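PDB 2B1X: naphthalene dioxygenase large subunit from Rhodococcus sp., which forms the large subunit of a Rieske-type ring-hydroxylating dioxygenase, carrying an Fe2/S2 cluster in its Rieske domain and an iron(III) ion in its catalytic domain. Local coordinates for residues 27-41 with 427-439. Sequence-based numbering, arbitrary orientation.
Sequences IINDPEVHDVERERI and FLEYWMQLMLAES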
# COMPACT_ATOMS: atom_id res chain seq x y z
N ILE A 27 5.06 6.39 -23.72
CA ILE A 27 6.32 6.54 -22.98
C ILE A 27 6.18 7.06 -21.55
O ILE A 27 7.13 6.98 -20.78
CB ILE A 27 7.32 7.42 -23.74
CG1 ILE A 27 6.85 8.88 -23.73
CG2 ILE A 27 7.57 6.87 -25.15
CD1 ILE A 27 7.93 9.86 -24.10
N ILE A 28 5.00 7.56 -21.18
CA ILE A 28 4.82 8.23 -19.90
C ILE A 28 4.67 7.30 -18.68
O ILE A 28 5.37 7.46 -17.67
CB ILE A 28 3.64 9.25 -19.97
CG1 ILE A 28 4.00 10.41 -20.91
CG2 ILE A 28 3.32 9.80 -18.59
CD1 ILE A 28 2.81 11.24 -21.32
N ASN A 29 3.75 6.35 -18.78
CA ASN A 29 3.43 5.49 -17.65
C ASN A 29 3.27 4.05 -18.14
O ASN A 29 2.17 3.63 -18.51
CB ASN A 29 2.14 5.99 -16.99
CG ASN A 29 1.73 5.17 -15.79
OD1 ASN A 29 2.46 4.24 -15.38
ND2 ASN A 29 0.56 5.46 -15.24
N ASP A 30 4.36 3.30 -18.16
CA ASP A 30 4.35 1.91 -18.62
C ASP A 30 5.42 1.07 -17.91
O ASP A 30 6.57 1.46 -17.91
CB ASP A 30 4.58 1.90 -20.14
CG ASP A 30 4.43 0.53 -20.72
OD1 ASP A 30 5.47 -0.14 -20.92
OD2 ASP A 30 3.32 0.02 -20.96
N PRO A 31 5.06 -0.10 -17.35
CA PRO A 31 6.03 -0.91 -16.60
C PRO A 31 7.25 -1.33 -17.45
O PRO A 31 8.37 -1.29 -16.95
CB PRO A 31 5.23 -2.15 -16.17
CG PRO A 31 3.82 -1.78 -16.30
CD PRO A 31 3.73 -0.74 -17.40
N GLU A 32 7.05 -1.67 -18.73
CA GLU A 32 8.16 -2.12 -19.58
C GLU A 32 9.06 -0.92 -19.92
O GLU A 32 10.29 -1.03 -19.90
CB GLU A 32 7.70 -2.82 -20.87
CG GLU A 32 8.86 -3.56 -21.56
CD GLU A 32 8.64 -3.93 -23.04
OE1 GLU A 32 7.52 -3.71 -23.57
OE2 GLU A 32 9.60 -4.46 -23.66
N VAL A 33 8.44 0.22 -20.18
CA VAL A 33 9.19 1.42 -20.47
C VAL A 33 10.06 1.70 -19.25
O VAL A 33 11.27 1.91 -19.37
CB VAL A 33 8.27 2.60 -20.80
CG1 VAL A 33 9.03 3.91 -20.78
CG2 VAL A 33 7.61 2.42 -22.19
N HIS A 34 9.45 1.71 -18.06
CA HIS A 34 10.23 1.98 -16.85
C HIS A 34 11.41 1.02 -16.69
O HIS A 34 12.52 1.45 -16.40
CB HIS A 34 9.35 1.96 -15.58
CG HIS A 34 10.03 2.59 -14.41
ND1 HIS A 34 10.12 3.96 -14.25
CD2 HIS A 34 10.67 2.04 -13.34
CE1 HIS A 34 10.79 4.22 -13.13
NE2 HIS A 34 11.14 3.08 -12.57
N ASP A 35 11.18 -0.28 -16.92
CA ASP A 35 12.23 -1.27 -16.69
C ASP A 35 13.39 -1.12 -17.68
O ASP A 35 14.55 -1.20 -17.29
CB ASP A 35 11.69 -2.70 -16.77
CG ASP A 35 10.89 -3.10 -15.54
OD1 ASP A 35 11.12 -2.51 -14.45
OD2 ASP A 35 10.04 -4.04 -15.58
N VAL A 36 13.06 -0.92 -18.95
CA VAL A 36 14.07 -0.72 -19.99
C VAL A 36 14.85 0.59 -19.73
O VAL A 36 16.10 0.61 -19.75
CB VAL A 36 13.43 -0.75 -21.39
CG1 VAL A 36 14.44 -0.32 -22.45
CG2 VAL A 36 12.93 -2.17 -21.66
N GLU A 37 14.11 1.64 -19.42
CA GLU A 37 14.68 2.96 -19.11
C GLU A 37 15.67 2.93 -17.93
O GLU A 37 16.70 3.62 -17.94
CB GLU A 37 13.54 3.90 -18.80
CG GLU A 37 13.89 5.35 -18.49
CD GLU A 37 12.65 6.09 -18.00
OE1 GLU A 37 12.22 5.84 -16.82
OE2 GLU A 37 12.08 6.89 -18.80
N ARG A 38 15.38 2.13 -16.93
CA ARG A 38 16.26 2.00 -15.78
C ARG A 38 17.66 1.60 -16.23
O ARG A 38 18.64 2.15 -15.77
CB ARG A 38 15.71 0.94 -14.79
CG ARG A 38 16.61 0.62 -13.62
CD ARG A 38 16.12 -0.56 -12.74
NE ARG A 38 14.93 -0.23 -11.93
CZ ARG A 38 13.69 -0.69 -12.16
NH1 ARG A 38 13.44 -1.50 -13.17
NH2 ARG A 38 12.69 -0.34 -11.34
N GLU A 39 17.75 0.63 -17.14
CA GLU A 39 19.06 0.25 -17.65
C GLU A 39 19.58 1.25 -18.71
O GLU A 39 20.73 1.72 -18.65
CB GLU A 39 18.97 -1.15 -18.26
CG GLU A 39 20.29 -1.68 -18.80
CD GLU A 39 20.09 -2.92 -19.66
OE1 GLU A 39 19.80 -3.99 -19.07
OE2 GLU A 39 20.22 -2.81 -20.91
N ARG A 40 18.73 1.56 -19.69
CA ARG A 40 19.21 2.24 -20.88
C ARG A 40 19.42 3.72 -20.67
O ARG A 40 20.31 4.29 -21.30
CB ARG A 40 18.32 1.95 -22.08
CG ARG A 40 18.43 0.50 -22.44
CD ARG A 40 18.28 0.17 -23.86
NE ARG A 40 18.46 -1.28 -24.05
CZ ARG A 40 18.17 -1.94 -25.17
NH1 ARG A 40 17.68 -1.29 -26.23
NH2 ARG A 40 18.39 -3.25 -25.20
N ILE A 41 18.63 4.33 -19.78
CA ILE A 41 18.93 5.72 -19.39
C ILE A 41 19.76 5.80 -18.12
O ILE A 41 20.87 6.28 -18.17
CB ILE A 41 17.64 6.60 -19.27
CG1 ILE A 41 17.28 7.20 -20.64
CG2 ILE A 41 17.86 7.74 -18.34
CD1 ILE A 41 16.60 6.26 -21.56
N PHE A 427 14.94 16.59 -26.04
CA PHE A 427 15.10 15.79 -24.83
C PHE A 427 14.58 14.38 -25.13
O PHE A 427 15.25 13.39 -24.84
CB PHE A 427 14.32 16.47 -23.69
CG PHE A 427 14.27 15.67 -22.41
CD1 PHE A 427 15.13 15.97 -21.37
CD2 PHE A 427 13.31 14.67 -22.25
CE1 PHE A 427 15.08 15.26 -20.17
CE2 PHE A 427 13.27 13.93 -21.04
CZ PHE A 427 14.15 14.27 -20.00
N LEU A 428 13.39 14.30 -25.72
CA LEU A 428 12.75 13.01 -25.97
C LEU A 428 13.42 12.25 -27.09
O LEU A 428 13.42 11.03 -27.09
CB LEU A 428 11.25 13.20 -26.26
CG LEU A 428 10.46 13.56 -25.02
CD1 LEU A 428 9.02 13.89 -25.38
CD2 LEU A 428 10.54 12.47 -23.92
N GLU A 429 13.98 12.98 -28.05
CA GLU A 429 14.76 12.34 -29.12
C GLU A 429 15.96 11.61 -28.53
O GLU A 429 16.22 10.44 -28.91
CB GLU A 429 15.25 13.37 -30.18
CG GLU A 429 16.11 12.74 -31.27
CD GLU A 429 16.53 13.70 -32.37
OE1 GLU A 429 17.06 14.79 -32.09
OE2 GLU A 429 16.35 13.33 -33.54
N TYR A 430 16.70 12.28 -27.66
CA TYR A 430 17.85 11.66 -27.01
C TYR A 430 17.40 10.48 -26.13
O TYR A 430 18.02 9.44 -26.14
CB TYR A 430 18.68 12.66 -26.21
CG TYR A 430 20.00 12.11 -25.66
CD1 TYR A 430 20.97 11.52 -26.51
CD2 TYR A 430 20.28 12.15 -24.28
CE1 TYR A 430 22.17 11.01 -25.99
CE2 TYR A 430 21.48 11.68 -23.77
CZ TYR A 430 22.40 11.08 -24.62
OH TYR A 430 23.57 10.61 -24.09
N TRP A 431 16.29 10.66 -25.40
CA TRP A 431 15.76 9.59 -24.54
C TRP A 431 15.47 8.36 -25.44
O TRP A 431 15.86 7.27 -25.11
CB TRP A 431 14.49 10.12 -23.81
CG TRP A 431 13.78 9.11 -22.96
CD1 TRP A 431 14.00 8.88 -21.65
CD2 TRP A 431 12.76 8.20 -23.37
NE1 TRP A 431 13.17 7.89 -21.19
CE2 TRP A 431 12.39 7.45 -22.22
CE3 TRP A 431 12.11 7.95 -24.59
CZ2 TRP A 431 11.42 6.43 -22.26
CZ3 TRP A 431 11.13 6.95 -24.63
CH2 TRP A 431 10.79 6.20 -23.46
N MET A 432 14.82 8.59 -26.58
CA MET A 432 14.46 7.52 -27.50
C MET A 432 15.69 6.86 -28.13
O MET A 432 15.73 5.64 -28.23
CB MET A 432 13.48 8.02 -28.58
CG MET A 432 12.03 8.20 -28.08
SD MET A 432 10.92 8.60 -29.46
CE MET A 432 11.26 10.36 -29.70
N GLN A 433 16.71 7.64 -28.49
CA GLN A 433 17.96 7.07 -28.98
C GLN A 433 18.58 6.12 -27.93
O GLN A 433 19.01 5.02 -28.26
CB GLN A 433 18.95 8.16 -29.40
CG GLN A 433 18.47 8.95 -30.66
CD GLN A 433 19.26 10.21 -30.92
OE1 GLN A 433 19.86 10.76 -30.01
NE2 GLN A 433 19.24 10.70 -32.18
N LEU A 434 18.59 6.56 -26.67
CA LEU A 434 19.19 5.76 -25.61
C LEU A 434 18.39 4.48 -25.34
O LEU A 434 18.98 3.44 -25.10
CB LEU A 434 19.37 6.58 -24.32
CG LEU A 434 20.45 7.65 -24.30
CD1 LEU A 434 20.42 8.38 -22.96
CD2 LEU A 434 21.86 7.04 -24.51
N MET A 435 17.06 4.60 -25.39
CA MET A 435 16.14 3.47 -25.24
C MET A 435 16.36 2.39 -26.30
O MET A 435 16.22 1.19 -26.03
CB MET A 435 14.69 3.97 -25.30
CG MET A 435 14.17 4.69 -24.08
SD MET A 435 14.06 3.77 -22.48
CE MET A 435 12.52 2.81 -22.80
N LEU A 436 16.71 2.82 -27.51
CA LEU A 436 16.93 1.90 -28.63
C LEU A 436 18.37 1.41 -28.77
O LEU A 436 18.63 0.51 -29.56
CB LEU A 436 16.49 2.54 -29.96
CG LEU A 436 15.00 2.54 -30.26
CD1 LEU A 436 14.65 3.55 -31.39
CD2 LEU A 436 14.50 1.14 -30.60
N ALA A 437 19.30 1.98 -28.01
CA ALA A 437 20.70 1.60 -28.12
C ALA A 437 20.91 0.16 -27.60
O ALA A 437 20.74 -0.11 -26.41
CB ALA A 437 21.59 2.61 -27.38
N GLU A 438 21.23 -0.77 -28.50
CA GLU A 438 21.51 -2.16 -28.11
C GLU A 438 22.90 -2.27 -27.51
O GLU A 438 23.13 -3.06 -26.58
CB GLU A 438 21.33 -3.12 -29.29
CG GLU A 438 19.90 -3.27 -29.79
CD GLU A 438 18.93 -3.81 -28.74
OE1 GLU A 438 19.14 -4.95 -28.24
OE2 GLU A 438 17.94 -3.12 -28.41
N SER A 439 23.82 -1.48 -28.06
CA SER A 439 25.11 -1.17 -27.44
C SER A 439 25.21 0.35 -27.18
O SER A 439 24.79 1.14 -28.03
CB SER A 439 26.27 -1.67 -28.31
OG SER A 439 26.49 -3.06 -28.13
O HOH W 1 21.42 3.31 -23.78
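Trp431 and Glu37 make the buried polar link between residues 27-41 and 427-439. Trp431 NE1 donates to Glu37 OE2 at 2.8 Å, near the indole plane and into the anti lone pair; with chi1 at -178°, Glu37 runs out extended, away from its own backbone nitrogen, to that ring edge. OE2 also forms a salt bridge with Lys204 and OE1 accepts from Trp203 NE1, which would hold the carboxylate in place.

Apolar side chains pack against the indole from several directions. Ile41 CD1 makes a CH-pi contact over a face, 4.0 Å from the five-membered ring centroid, Val33 CG1 meets the edge at CZ2 (3.8 Å), and Ile27 CG2 touches CZ3 (3.6 Å). Separately, Met435, bent at chi2 and chi3, brings its SD to 3.5 Å from Glu37 CA and its CE against Val36 CG1.

Beyond the indole, Arg40 NH1 is shared: it donates to Met435 O (2.9 Å), tilted from the carbonyl plane, and to Glu438 OE2 (2.9 Å) in a salt bridge that Arg7 extends. One water bridges Arg40 O and Leu434 O.

Helix 31-40 thus packs almost perpendicularly (87°) on C-terminal helix 422-436, axes 9.2 Å apart at closest approach; helix 4-16 touches Val33 and Trp431, and helix 204-212 also reaches Trp431.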